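Local structure of peptidyl tryptophan dihydroxylase (Pseudomonas putida, 7CTQ) at residues 13-18 with 98-102; 164-168 with 229-233; 280-284 with 305-310; 318-323 with 343-349; 374-378 with 394-399. The protein is a flavin-dependent monooxygenase that dihydroxylates a peptidyl tryptophan, a step essential for making the cysteine tryptophylquinone cofactor of quinohemoprotein amine dehydrogenase. One frame throughout, in Å; residues are numbered along the deposited sequence. Where two conformers were deposited one is given.

How the contacts relate
The five contacts follow one another in series along the chain, each closing before the next opens. Contacts 1 and 3 lie beside the bound FAD and touch through Ala16 O and Ala282 CB, 3.8 Å apart, so the start of helix 15-27 packs on the 280-284 segment. Helix 299-327 is shared by contacts 3 and 4, whose centres are about 19 Å apart; it thus links the FAD-binding core to the loop before strand 359-367. Contact 2 lies at the end of strand 158-166, in the large mixed sheet, its centre about 31 Å from that of contact 1. Contact 5 joins a two-stranded sheet to a C-terminal helix, its centre about 60 Å from that of contact 2.

Contact 1: residues 13-18 with 98-102; sequences AGPAGA and LRDDL. With FAD (flavin-adenine dinucleotide), chain C.
A buried apolar contact packs the turn and first residues of helix 15-27, from the Rossmann-type dinucleotide-binding motif, against helix 91-104. Leu98 and Leu102, one helical turn apart, supply most of the surface from the second helix. The CD1 branch of Leu98 reaches the turn, lying 3.2 Å from Ala13 O and 3.6 Å from Gly14 C, while its other methyl, CD2, faces the CB of Ala18. Leu102 meets the same alanine from the next turn, its CD2 lying 4.1 Å from Ala18 CB, and turns CD1 toward Ala13 CB. CG lies anti to the carbonyl carbon in both leucines (chi1 -78° and -69°), which turns both forked ends toward the small residues. Arg99 bends so that its NE passes 3.9 Å from Ala13 CB. On the far side of the turn the FAD pyrophosphate is held: Ala16 N donates to FAD O2P at 3.0 Å with an N-H...O angle of 160°, and Pro15 CD lies 3.2 Å from that same oxygen. A side chain at Gly14 would collide with FAD O5B. Beyond the two helices, Ala13 leans on Val33 and Ser35 of strand 31-35, and Leu102 and Arg99 rest on Val109 of strand 108-119.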
# COMPACT_ATOMS: atom_id res chain seq x y z
N ALA A 13 11.50 8.56 -2.89
CA ALA A 13 10.80 8.86 -4.13
C ALA A 13 10.25 7.60 -4.77
O ALA A 13 10.37 7.41 -5.99
CB ALA A 13 11.71 9.61 -5.11
N GLY A 14 9.65 6.73 -3.97
CA GLY A 14 8.88 5.64 -4.51
C GLY A 14 7.49 6.12 -4.86
O GLY A 14 7.19 7.33 -4.80
N PRO A 15 6.59 5.19 -5.21
CA PRO A 15 5.21 5.60 -5.54
C PRO A 15 4.57 6.49 -4.49
O PRO A 15 3.89 7.47 -4.84
CB PRO A 15 4.48 4.25 -5.67
CG PRO A 15 5.54 3.24 -5.88
CD PRO A 15 6.77 3.73 -5.21
N ALA A 16 4.78 6.19 -3.21
CA ALA A 16 4.06 6.90 -2.16
C ALA A 16 4.60 8.32 -1.97
O ALA A 16 3.82 9.28 -1.90
CB ALA A 16 4.12 6.11 -0.86
N GLY A 17 5.92 8.46 -1.84
CA GLY A 17 6.49 9.79 -1.72
C GLY A 17 6.20 10.65 -2.94
O GLY A 17 5.81 11.82 -2.81
N ALA A 18 6.34 10.08 -4.14
CA ALA A 18 6.05 10.81 -5.37
C ALA A 18 4.60 11.27 -5.40
O ALA A 18 4.30 12.44 -5.68
CB ALA A 18 6.36 9.94 -6.58
N LEU A 98 10.33 7.97 -12.03
CA LEU A 98 9.49 8.77 -11.14
C LEU A 98 10.04 10.18 -10.96
O LEU A 98 9.26 11.13 -10.79
CB LEU A 98 9.35 8.09 -9.77
CG LEU A 98 8.37 6.91 -9.66
CD1 LEU A 98 8.44 6.26 -8.28
CD2 LEU A 98 6.94 7.35 -9.98
N ARG A 99 11.36 10.34 -11.02
CA ARG A 99 11.94 11.66 -10.79
C ARG A 99 11.57 12.64 -11.90
O ARG A 99 11.45 13.84 -11.64
CB ARG A 99 13.46 11.54 -10.68
CG ARG A 99 13.95 10.16 -10.26
CD ARG A 99 13.44 9.78 -8.89
NE ARG A 99 14.44 10.04 -7.85
CZ ARG A 99 15.50 9.27 -7.62
NH1 ARG A 99 15.69 8.17 -8.35
NH2 ARG A 99 16.36 9.58 -6.66
N ASP A 100 11.37 12.15 -13.13
CA ASP A 100 10.96 13.03 -14.23
C ASP A 100 9.58 13.63 -13.96
O ASP A 100 9.37 14.83 -14.14
CB ASP A 100 10.94 12.26 -15.55
CG ASP A 100 12.27 11.60 -15.87
OD1 ASP A 100 13.26 11.87 -15.15
OD2 ASP A 100 12.32 10.79 -16.83
N ASP A 101 8.64 12.79 -13.53
CA ASP A 101 7.29 13.27 -13.25
C ASP A 101 7.29 14.28 -12.11
O ASP A 101 6.48 15.21 -12.10
CB ASP A 101 6.37 12.10 -12.93
CG ASP A 101 6.39 11.04 -14.01
OD1 ASP A 101 7.51 10.63 -14.41
OD2 ASP A 101 5.30 10.61 -14.45
N LEU A 102 8.20 14.12 -11.15
CA LEU A 102 8.29 15.08 -10.06
C LEU A 102 8.80 16.43 -10.56
O LEU A 102 8.19 17.48 -10.30
CB LEU A 102 9.17 14.52 -8.94
CG LEU A 102 8.55 13.33 -8.19
CD1 LEU A 102 9.62 12.53 -7.43
CD2 LEU A 102 7.45 13.80 -7.24
PA FAD C . 9.40 2.36 -2.00
O1A FAD C . 8.82 2.04 -3.32
O2A FAD C . 10.23 1.22 -1.41
O5B FAD C . 10.15 3.72 -2.09
C5B FAD C . 11.13 4.11 -1.12
C4B FAD C . 12.14 4.97 -1.83
O4B FAD C . 13.02 5.58 -0.86
C3B FAD C . 13.04 4.24 -2.84
O3B FAD C . 13.25 5.06 -3.99
C2B FAD C . 14.32 3.99 -2.04
O2B FAD C . 15.49 3.95 -2.86
C1B FAD C . 14.36 5.25 -1.17
N9A FAD C . 15.12 5.17 0.07
C8A FAD C . 15.23 4.12 0.95
N7A FAD C . 15.99 4.36 1.99
C5A FAD C . 16.43 5.65 1.76
C6A FAD C . 17.30 6.50 2.48
N6A FAD C . 17.89 6.17 3.63
N1A FAD C . 17.53 7.75 1.98
C2A FAD C . 16.95 8.10 0.83
N3A FAD C . 16.12 7.37 0.07
C4A FAD C . 15.90 6.16 0.59
N1 FAD C . 3.98 -4.37 -5.26
C2 FAD C . 3.34 -4.58 -6.45
O2 FAD C . 2.55 -3.76 -6.92
N3 FAD C . 3.59 -5.73 -7.17
C4 FAD C . 4.46 -6.74 -6.81
O4 FAD C . 4.61 -7.72 -7.54
C4X FAD C . 5.13 -6.52 -5.55
N5 FAD C . 5.97 -7.43 -5.13
C5X FAD C . 6.61 -7.21 -3.92
C6 FAD C . 7.50 -8.18 -3.45
C7 FAD C . 8.16 -8.02 -2.23
C7M FAD C . 9.12 -9.08 -1.76
C8 FAD C . 7.93 -6.87 -1.47
C8M FAD C . 8.63 -6.65 -0.15
C9 FAD C . 7.05 -5.90 -1.93
C9A FAD C . 6.38 -6.06 -3.15
N10 FAD C . 5.49 -5.10 -3.65
C10 FAD C . 4.83 -5.30 -4.84
C1' FAD C . 5.18 -3.90 -2.86
C2' FAD C . 5.83 -2.63 -3.38
O2' FAD C . 7.23 -2.80 -3.58
C3' FAD C . 5.59 -1.52 -2.34
O3' FAD C . 4.22 -1.56 -1.98
C4' FAD C . 5.92 -0.11 -2.80
O4' FAD C . 7.14 -0.07 -3.54
C5' FAD C . 6.00 0.83 -1.62
O5' FAD C . 6.11 2.18 -2.11
P FAD C . 6.82 3.28 -1.27
O1P FAD C . 6.05 3.40 0.05
O2P FAD C . 6.98 4.53 -2.07
O3P FAD C . 8.24 2.64 -0.95

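Contact 2: residues 164-168 with 229-233; sequences VWQAA and FDARA
Trp165 and Phe229 form the apolar centre, an edge-to-face pair in which the indole's six-membered ring points its rim at the phenyl face. The centroids are 5.0 Å apart, the planes 57° to each other, and Trp165 CZ2 comes to 3.6 Å from Phe229 CD1. Trp165 holds CG between the backbone N and the carbonyl carbon (chi1 68°), a turn that lays the indole along the 229-233 loop. At the root of the side chain, Trp165 CB touches Ala233 CB at 3.7 Å, and further along Ala167 CB and Ala231 CB meet at 4.2 Å. The contact thus fastens the end of strand 158-166, in the large mixed sheet, to the connection between helix 223-228 and strand 238-243. Outward from the rings, Trp165 NE1 donates to Ala231 O at 3.0 Å, the N-H...O angle being 149°, while Arg232 O sits over one face of the indole. A leucine in place of Trp165 would probably leave the Phe229 face without its aromatic partner and Ala231 O without its indole donor. Arg219 adds a cation-pi contact to Trp165. At the margin, Gln166 NE2 donates to Ala167 O at 3.1 Å, and Asp230 forms a salt bridge with Arg188.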
# COMPACT_ATOMS: atom_id res chain seq x y z
N VAL A 164 18.43 -13.23 -8.73
CA VAL A 164 18.47 -12.38 -9.91
C VAL A 164 19.65 -12.81 -10.76
O VAL A 164 20.77 -12.94 -10.25
CB VAL A 164 18.60 -10.89 -9.53
CG1 VAL A 164 18.74 -10.05 -10.78
CG2 VAL A 164 17.39 -10.43 -8.71
N TRP A 165 19.42 -13.02 -12.05
CA TRP A 165 20.49 -13.44 -12.95
C TRP A 165 20.13 -13.03 -14.37
O TRP A 165 19.04 -12.50 -14.63
CB TRP A 165 20.73 -14.95 -12.84
CG TRP A 165 19.62 -15.79 -13.35
CD1 TRP A 165 19.58 -16.46 -14.55
CD2 TRP A 165 18.38 -16.09 -12.69
NE1 TRP A 165 18.40 -17.15 -14.67
CE2 TRP A 165 17.64 -16.94 -13.54
CE3 TRP A 165 17.83 -15.72 -11.46
CZ2 TRP A 165 16.37 -17.41 -13.21
CZ3 TRP A 165 16.57 -16.19 -11.13
CH2 TRP A 165 15.85 -17.03 -12.00
N GLN A 166 21.05 -13.30 -15.30
CA GLN A 166 20.93 -12.91 -16.69
C GLN A 166 20.79 -14.14 -17.57
O GLN A 166 21.48 -15.14 -17.37
CB GLN A 166 22.14 -12.08 -17.13
CG GLN A 166 22.10 -11.59 -18.57
CD GLN A 166 21.08 -10.48 -18.79
OE1 GLN A 166 21.03 -9.51 -18.03
NE2 GLN A 166 20.27 -10.61 -19.83
N ALA A 167 19.89 -14.07 -18.55
CA ALA A 167 19.68 -15.16 -19.48
C ALA A 167 19.55 -14.57 -20.88
O ALA A 167 19.82 -13.39 -21.11
CB ALA A 167 18.46 -16.00 -19.09
N ALA A 168 19.11 -15.42 -21.83
CA ALA A 168 19.00 -15.00 -23.22
C ALA A 168 17.80 -14.07 -23.40
O ALA A 168 16.71 -14.38 -22.92
CB ALA A 168 18.85 -16.21 -24.14
N PHE A 229 12.96 -20.73 -17.84
CA PHE A 229 14.33 -20.24 -17.90
C PHE A 229 15.21 -21.29 -18.56
O PHE A 229 15.30 -22.43 -18.07
CB PHE A 229 14.86 -19.89 -16.51
CG PHE A 229 13.99 -18.93 -15.75
CD1 PHE A 229 14.08 -17.57 -15.98
CD2 PHE A 229 13.09 -19.38 -14.80
CE1 PHE A 229 13.29 -16.67 -15.28
CE2 PHE A 229 12.29 -18.50 -14.09
CZ PHE A 229 12.39 -17.13 -14.33
N ASP A 230 15.88 -20.91 -19.64
CA ASP A 230 16.85 -21.80 -20.26
C ASP A 230 18.13 -21.84 -19.43
O ASP A 230 18.54 -22.90 -18.96
CB ASP A 230 17.13 -21.35 -21.70
CG ASP A 230 15.86 -20.99 -22.45
OD1 ASP A 230 14.83 -21.68 -22.27
OD2 ASP A 230 15.87 -19.99 -23.21
N ALA A 231 18.76 -20.68 -19.23
CA ALA A 231 19.87 -20.55 -18.30
C ALA A 231 19.34 -20.17 -16.93
O ALA A 231 18.60 -19.19 -16.80
CB ALA A 231 20.86 -19.49 -18.79
N ARG A 232 19.74 -20.92 -15.90
CA ARG A 232 19.26 -20.68 -14.55
C ARG A 232 20.29 -20.04 -13.63
O ARG A 232 19.90 -19.47 -12.60
CB ARG A 232 18.76 -22.00 -13.94
CG ARG A 232 17.51 -22.55 -14.61
CD ARG A 232 17.19 -23.94 -14.11
NE ARG A 232 18.14 -24.92 -14.63
CZ ARG A 232 18.19 -26.19 -14.25
NH1 ARG A 232 17.36 -26.65 -13.33
NH2 ARG A 232 19.09 -27.01 -14.80
N ALA A 233 21.58 -20.09 -13.97
CA ALA A 233 22.65 -19.54 -13.14
C ALA A 233 22.50 -19.96 -11.67
O ALA A 233 22.56 -19.14 -10.75
CB ALA A 233 22.72 -18.02 -13.26

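Contact 3: residues 280-284 with 305-310; sequences SSALQ and FHQQRI
The Arg309 guanidinium has the Gln284 amide over one face, the planes 31° apart, and a water in its plane at one edge. The Gln284 oxygen also faces another flat group: OE1 lies at the edge of the Phe305 ring, in its plane, 3.3 Å from CZ. This is helix-to-helix packing, in which the long helix 299-327 meets the 280-284 segment, which leads from helix 274-282 into helix 285-294 and has Gln284 as the N-cap residue of the latter. Extended from CG to NE, with CG anti to the main-chain nitrogen (chi1 170°), Arg309 carries its guanidinium across to Ser280. Its NH2 donates to Ser280 O at 2.7 Å, with an N-H...O angle of 147°. On the buried flank, Ile310 CD1 packs against Ser281 CB at 3.7 Å, and the His306 ring turns its edge, at CE1, toward Ser281 O; the NE2 of that histidine binds Arg259 O, and Ser281 OG bonds to Ser278 O and Gly261 N. The water gathers the turn together: it accepts from Arg309 NE at 2.7 Å and from Gln284 N at 2.8 Å, and donates to Ser280 O and, weakly, to Ser281 O.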
# COMPACT_ATOMS: atom_id res chain seq x y z
N SER A 280 -2.82 4.10 -2.09
CA SER A 280 -4.00 4.34 -1.26
C SER A 280 -3.64 5.01 0.06
O SER A 280 -4.40 5.84 0.57
CB SER A 280 -4.73 3.02 -0.98
OG SER A 280 -5.17 2.45 -2.20
N SER A 281 -2.49 4.64 0.63
CA SER A 281 -2.10 5.20 1.91
C SER A 281 -1.69 6.66 1.78
O SER A 281 -1.79 7.41 2.75
CB SER A 281 -0.97 4.37 2.52
OG SER A 281 0.25 4.60 1.81
N ALA A 282 -1.26 7.07 0.59
CA ALA A 282 -0.84 8.45 0.35
C ALA A 282 -1.94 9.32 -0.23
O ALA A 282 -1.77 10.54 -0.29
CB ALA A 282 0.38 8.48 -0.59
N LEU A 283 -3.07 8.72 -0.62
CA LEU A 283 -4.09 9.44 -1.36
C LEU A 283 -4.59 10.67 -0.60
O LEU A 283 -4.73 11.75 -1.18
CB LEU A 283 -5.27 8.51 -1.68
CG LEU A 283 -6.43 9.12 -2.47
CD1 LEU A 283 -6.04 9.37 -3.93
CD2 LEU A 283 -7.72 8.28 -2.37
N GLN A 284 -4.85 10.53 0.70
CA GLN A 284 -5.34 11.66 1.47
C GLN A 284 -4.27 12.22 2.41
O GLN A 284 -4.59 13.05 3.27
CB GLN A 284 -6.62 11.26 2.21
CG GLN A 284 -7.73 10.99 1.18
CD GLN A 284 -8.97 10.31 1.75
OE1 GLN A 284 -9.07 10.03 2.94
NE2 GLN A 284 -9.94 10.06 0.87
N PHE A 305 -7.40 11.24 11.81
CA PHE A 305 -7.88 10.89 10.48
C PHE A 305 -6.88 10.00 9.75
O PHE A 305 -7.26 8.97 9.16
CB PHE A 305 -8.17 12.16 9.67
CG PHE A 305 -8.81 11.88 8.34
CD1 PHE A 305 -8.02 11.64 7.22
CD2 PHE A 305 -10.19 11.82 8.22
CE1 PHE A 305 -8.60 11.33 6.00
CE2 PHE A 305 -10.78 11.53 7.00
CZ PHE A 305 -9.98 11.28 5.88
N HIS A 306 -5.60 10.35 9.79
CA HIS A 306 -4.60 9.57 9.07
C HIS A 306 -4.38 8.20 9.71
O HIS A 306 -4.33 7.18 9.01
CB HIS A 306 -3.28 10.33 8.97
CG HIS A 306 -2.30 9.71 8.03
ND1 HIS A 306 -2.56 9.54 6.68
CD2 HIS A 306 -1.06 9.20 8.24
CE1 HIS A 306 -1.52 8.95 6.11
NE2 HIS A 306 -0.60 8.74 7.03
N GLN A 307 -4.20 8.16 11.03
CA GLN A 307 -3.98 6.88 11.72
C GLN A 307 -5.10 5.90 11.41
O GLN A 307 -4.85 4.76 11.02
CB GLN A 307 -3.89 7.10 13.23
CG GLN A 307 -2.60 7.66 13.74
CD GLN A 307 -2.80 8.41 15.04
OE1 GLN A 307 -3.51 7.94 15.93
NE2 GLN A 307 -2.23 9.60 15.13
N GLN A 308 -6.34 6.33 11.61
CA GLN A 308 -7.46 5.41 11.46
C GLN A 308 -7.67 4.97 10.01
O GLN A 308 -8.00 3.81 9.76
CB GLN A 308 -8.72 6.06 12.04
CG GLN A 308 -8.57 6.35 13.53
CD GLN A 308 -9.84 6.89 14.14
OE1 GLN A 308 -10.57 7.65 13.50
NE2 GLN A 308 -10.13 6.48 15.37
N ARG A 309 -7.45 5.87 9.05
CA ARG A 309 -7.49 5.46 7.65
C ARG A 309 -6.42 4.41 7.36
O ARG A 309 -6.70 3.36 6.77
CB ARG A 309 -7.32 6.67 6.72
CG ARG A 309 -7.10 6.29 5.25
CD ARG A 309 -7.10 7.49 4.29
NE ARG A 309 -6.69 7.11 2.93
CZ ARG A 309 -7.50 6.52 2.05
NH1 ARG A 309 -8.76 6.26 2.37
NH2 ARG A 309 -7.06 6.20 0.83
N ILE A 310 -5.18 4.67 7.79
CA ILE A 310 -4.08 3.74 7.53
C ILE A 310 -4.38 2.37 8.14
O ILE A 310 -4.14 1.33 7.52
CB ILE A 310 -2.75 4.31 8.07
CG1 ILE A 310 -2.31 5.54 7.28
CG2 ILE A 310 -1.67 3.25 8.03
CD1 ILE A 310 -2.29 5.35 5.79
O HOH W 1 -4.38 8.46 2.57

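Contact 4: residues 318-323 with 343-349; sequences ARIGRD and WPDMQAL
The 343-349 loop, entered through a cis peptide before Pro344, runs across one side of helix 299-327, with the CA atoms of Arg322 and Trp343 6.3 Å apart. Arg319 grips Asp345 side-on: NE donates to OD1 at 3.0 Å in an almost straight bond (177°) and NH2 to OD2 at 2.8 Å, both on syn lone pairs, with the two planes nearly coplanar. The Gln347 amide stacks on one face of that guanidinium. One turn on, Arg322 bends at chi3 (71°) and brings NH1 and NH2 end-on to Gln347 O, each at 2.9 Å; NH1 also meets Asp345 O from above its carbonyl plane. Trp343 CZ3 lies 3.5 Å from Ala318 CB, and Leu349 CD1 packs on Ile320 CG1. Asp345 OD1 also accepts from Gln347 N, making an Asx turn, while Asp323 OD1 takes both NE and NH2 of Arg322. Each arginine thus has its own carboxylate, with a long ion pair from Arg322 to Asp345 joining the two, a salt-bridge network likely to fix the irregular loop's path.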
# COMPACT_ATOMS: atom_id res chain seq x y z
N ALA A 318 -4.91 -6.75 4.26
CA ALA A 318 -4.50 -8.00 4.90
C ALA A 318 -5.53 -9.10 4.68
O ALA A 318 -5.18 -10.27 4.47
CB ALA A 318 -4.28 -7.78 6.40
N ARG A 319 -6.82 -8.74 4.76
CA ARG A 319 -7.88 -9.72 4.56
C ARG A 319 -8.02 -10.11 3.10
O ARG A 319 -8.37 -11.26 2.79
CB ARG A 319 -9.21 -9.16 5.07
CG ARG A 319 -9.27 -9.05 6.58
CD ARG A 319 -10.59 -8.43 7.08
NE ARG A 319 -10.54 -8.28 8.53
CZ ARG A 319 -10.63 -7.12 9.19
NH1 ARG A 319 -10.80 -5.97 8.54
NH2 ARG A 319 -10.57 -7.12 10.51
N ILE A 320 -7.78 -9.18 2.18
CA ILE A 320 -7.78 -9.52 0.77
C ILE A 320 -6.69 -10.54 0.49
O ILE A 320 -6.92 -11.54 -0.20
CB ILE A 320 -7.63 -8.25 -0.08
CG1 ILE A 320 -8.95 -7.48 -0.07
CG2 ILE A 320 -7.19 -8.61 -1.50
CD1 ILE A 320 -8.90 -6.16 -0.78
N GLY A 321 -5.51 -10.33 1.07
CA GLY A 321 -4.43 -11.29 0.91
C GLY A 321 -4.77 -12.64 1.52
O GLY A 321 -4.51 -13.68 0.92
N ARG A 322 -5.38 -12.62 2.71
CA ARG A 322 -5.81 -13.86 3.36
C ARG A 322 -6.69 -14.69 2.44
O ARG A 322 -6.53 -15.92 2.34
CB ARG A 322 -6.55 -13.53 4.65
CG ARG A 322 -7.31 -14.71 5.25
CD ARG A 322 -8.46 -14.23 6.13
NE ARG A 322 -9.53 -13.66 5.32
CZ ARG A 322 -10.46 -12.84 5.79
NH1 ARG A 322 -10.46 -12.49 7.07
NH2 ARG A 322 -11.40 -12.37 4.98
N ASP A 323 -7.65 -14.04 1.77
CA ASP A 323 -8.56 -14.76 0.89
C ASP A 323 -7.82 -15.38 -0.29
O ASP A 323 -8.21 -16.45 -0.77
CB ASP A 323 -9.66 -13.82 0.39
CG ASP A 323 -10.64 -13.43 1.49
OD1 ASP A 323 -10.50 -13.96 2.61
OD2 ASP A 323 -11.53 -12.59 1.25
N TRP A 343 -5.12 -15.26 9.11
CA TRP A 343 -4.61 -13.97 9.55
C TRP A 343 -5.11 -12.85 8.63
O TRP A 343 -5.14 -13.04 7.41
CB TRP A 343 -3.07 -13.95 9.59
CG TRP A 343 -2.58 -12.72 10.27
CD1 TRP A 343 -2.41 -12.54 11.63
CD2 TRP A 343 -2.29 -11.47 9.66
NE1 TRP A 343 -2.00 -11.25 11.88
CE2 TRP A 343 -1.92 -10.58 10.69
CE3 TRP A 343 -2.27 -11.02 8.33
CZ2 TRP A 343 -1.55 -9.26 10.43
CZ3 TRP A 343 -1.89 -9.72 8.08
CH2 TRP A 343 -1.54 -8.85 9.13
N PRO A 344 -5.49 -11.67 9.16
CA PRO A 344 -5.46 -11.21 10.56
C PRO A 344 -6.56 -11.81 11.45
O PRO A 344 -6.39 -11.90 12.67
CB PRO A 344 -5.64 -9.69 10.43
CG PRO A 344 -6.44 -9.53 9.18
CD PRO A 344 -5.95 -10.61 8.25
N ASP A 345 -7.65 -12.24 10.83
CA ASP A 345 -8.79 -12.84 11.53
C ASP A 345 -9.62 -13.58 10.48
O ASP A 345 -9.17 -13.75 9.34
CB ASP A 345 -9.60 -11.77 12.27
CG ASP A 345 -9.88 -10.56 11.40
OD1 ASP A 345 -10.29 -10.75 10.23
OD2 ASP A 345 -9.69 -9.41 11.86
N MET A 346 -10.85 -13.96 10.83
CA MET A 346 -11.74 -14.57 9.86
C MET A 346 -12.90 -13.66 9.47
O MET A 346 -13.91 -14.13 8.93
CB MET A 346 -12.26 -15.92 10.37
CG MET A 346 -11.24 -17.05 10.34
SD MET A 346 -10.25 -17.19 8.83
CE MET A 346 -11.49 -17.28 7.55
N GLN A 347 -12.78 -12.36 9.70
CA GLN A 347 -13.86 -11.44 9.36
C GLN A 347 -14.02 -11.34 7.85
O GLN A 347 -13.03 -11.21 7.12
CB GLN A 347 -13.58 -10.07 9.98
CG GLN A 347 -14.51 -8.98 9.50
CD GLN A 347 -14.42 -7.73 10.37
OE1 GLN A 347 -14.37 -7.82 11.60
NE2 GLN A 347 -14.38 -6.57 9.73
N ALA A 348 -15.26 -11.39 7.38
CA ALA A 348 -15.53 -11.20 5.96
C ALA A 348 -15.14 -9.79 5.53
O ALA A 348 -15.09 -8.85 6.34
CB ALA A 348 -17.00 -11.46 5.66
N LEU A 349 -14.85 -9.63 4.23
CA LEU A 349 -14.49 -8.31 3.71
C LEU A 349 -15.65 -7.32 3.79
O LEU A 349 -15.43 -6.12 4.01
CB LEU A 349 -14.01 -8.41 2.26
CG LEU A 349 -12.49 -8.44 2.00
CD1 LEU A 349 -11.78 -7.24 2.63
CD2 LEU A 349 -11.89 -9.74 2.51
O HOH W 2 -13.76 -12.37 2.67

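Contact 5: residues 374-378 with 394-399; sequences AEVVV and LAPAVR
Glu375 and Arg399 cross at about a right angle, yet their flat ends are nearly coplanar, the carboxylate and guanidinium planes 17° apart. The arginine takes the acid side-on, each oxygen meeting its own nitrogen: NE donates to Glu375 OE2 at 2.9 Å, on its syn lone pair and at an N-H...O angle of 165°, and NH2 to OE1 at 3.1 Å. A glutamine in place of Glu375 would probably leave the Arg399 charge without its carboxylate mate. The two residues belong to strand 370-378, which forms an antiparallel hairpin with strand 359-367, and to helix 395-402; the axes of segments 374-378 and 395-399 approach to 8.0 Å. Next to the salt bridge, Ala395 CB comes 3.7 Å from Glu375 CB, the small methyl letting helix and strand approach closely. Val377 and Val398 reach toward each other tip to tip, CG2 to CG2 at 3.7 Å. With CG1 of Val377 anti to the backbone N (chi1 179°), its CG2 is left to face Leu394 and Ala395. Trp425 of helix 416-428 packs against both Val377 and Leu394. A water accepts from Ala395 N at 2.7 Å and donates to Glu375 O at 2.8 Å, bridging the two backbones.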
# COMPACT_ATOMS: atom_id res chain seq x y z
N ALA A 374 -17.32 16.34 12.52
CA ALA A 374 -18.76 16.45 12.34
C ALA A 374 -19.41 15.23 12.95
O ALA A 374 -18.77 14.19 13.14
CB ALA A 374 -19.15 16.59 10.86
N GLU A 375 -20.69 15.37 13.28
CA GLU A 375 -21.49 14.22 13.66
C GLU A 375 -21.65 13.32 12.44
O GLU A 375 -22.12 13.76 11.39
CB GLU A 375 -22.86 14.66 14.19
CG GLU A 375 -22.79 15.26 15.59
CD GLU A 375 -24.09 15.08 16.37
OE1 GLU A 375 -24.09 15.35 17.59
OE2 GLU A 375 -25.12 14.69 15.76
N VAL A 376 -21.20 12.08 12.56
CA VAL A 376 -21.32 11.10 11.49
C VAL A 376 -22.04 9.90 12.07
O VAL A 376 -22.26 9.81 13.28
CB VAL A 376 -19.95 10.69 10.90
CG1 VAL A 376 -19.20 11.93 10.40
CG2 VAL A 376 -19.14 9.96 11.95
N VAL A 377 -22.41 8.97 11.20
CA VAL A 377 -23.10 7.75 11.63
C VAL A 377 -22.12 6.59 11.54
O VAL A 377 -21.62 6.28 10.46
CB VAL A 377 -24.35 7.50 10.79
CG1 VAL A 377 -25.02 6.20 11.27
CG2 VAL A 377 -25.30 8.70 10.91
N VAL A 378 -21.81 5.97 12.70
CA VAL A 378 -20.86 4.87 12.78
C VAL A 378 -21.64 3.57 12.69
O VAL A 378 -22.62 3.38 13.42
CB VAL A 378 -20.05 4.93 14.09
CG1 VAL A 378 -19.18 3.67 14.28
CG2 VAL A 378 -19.17 6.20 14.11
N LEU A 394 -26.36 12.45 7.40
CA LEU A 394 -27.13 11.33 7.94
C LEU A 394 -27.36 11.39 9.44
O LEU A 394 -28.35 10.84 9.93
CB LEU A 394 -26.43 10.02 7.60
CG LEU A 394 -26.20 9.75 6.12
CD1 LEU A 394 -25.34 8.51 5.98
CD2 LEU A 394 -27.53 9.58 5.39
N ALA A 395 -26.45 12.01 10.20
CA ALA A 395 -26.61 12.01 11.65
C ALA A 395 -27.94 12.61 12.12
O ALA A 395 -28.54 12.04 13.05
CB ALA A 395 -25.43 12.74 12.32
N PRO A 396 -28.45 13.71 11.55
CA PRO A 396 -29.76 14.20 12.01
C PRO A 396 -30.88 13.19 11.80
O PRO A 396 -31.68 12.95 12.72
CB PRO A 396 -29.97 15.47 11.18
CG PRO A 396 -28.60 15.91 10.79
CD PRO A 396 -27.85 14.63 10.56
N ALA A 397 -30.94 12.59 10.61
CA ALA A 397 -31.94 11.56 10.35
C ALA A 397 -31.82 10.41 11.34
O ALA A 397 -32.82 9.96 11.91
CB ALA A 397 -31.80 11.06 8.91
N VAL A 398 -30.59 9.92 11.58
CA VAL A 398 -30.43 8.75 12.44
C VAL A 398 -30.74 9.10 13.89
O VAL A 398 -31.31 8.29 14.63
CB VAL A 398 -29.01 8.15 12.29
CG1 VAL A 398 -28.77 7.08 13.33
CG2 VAL A 398 -28.82 7.60 10.88
N ARG A 399 -30.36 10.31 14.33
CA ARG A 399 -30.79 10.78 15.63
C ARG A 399 -32.31 10.72 15.74
O ARG A 399 -32.86 10.16 16.70
CB ARG A 399 -30.29 12.21 15.87
CG ARG A 399 -28.91 12.30 16.52
CD ARG A 399 -28.54 13.77 16.74
NE ARG A 399 -27.34 13.95 17.55
CZ ARG A 399 -27.31 13.84 18.88
NH1 ARG A 399 -28.41 13.54 19.57
NH2 ARG A 399 -26.17 14.04 19.53
O HOH W 3 -23.88 12.64 9.56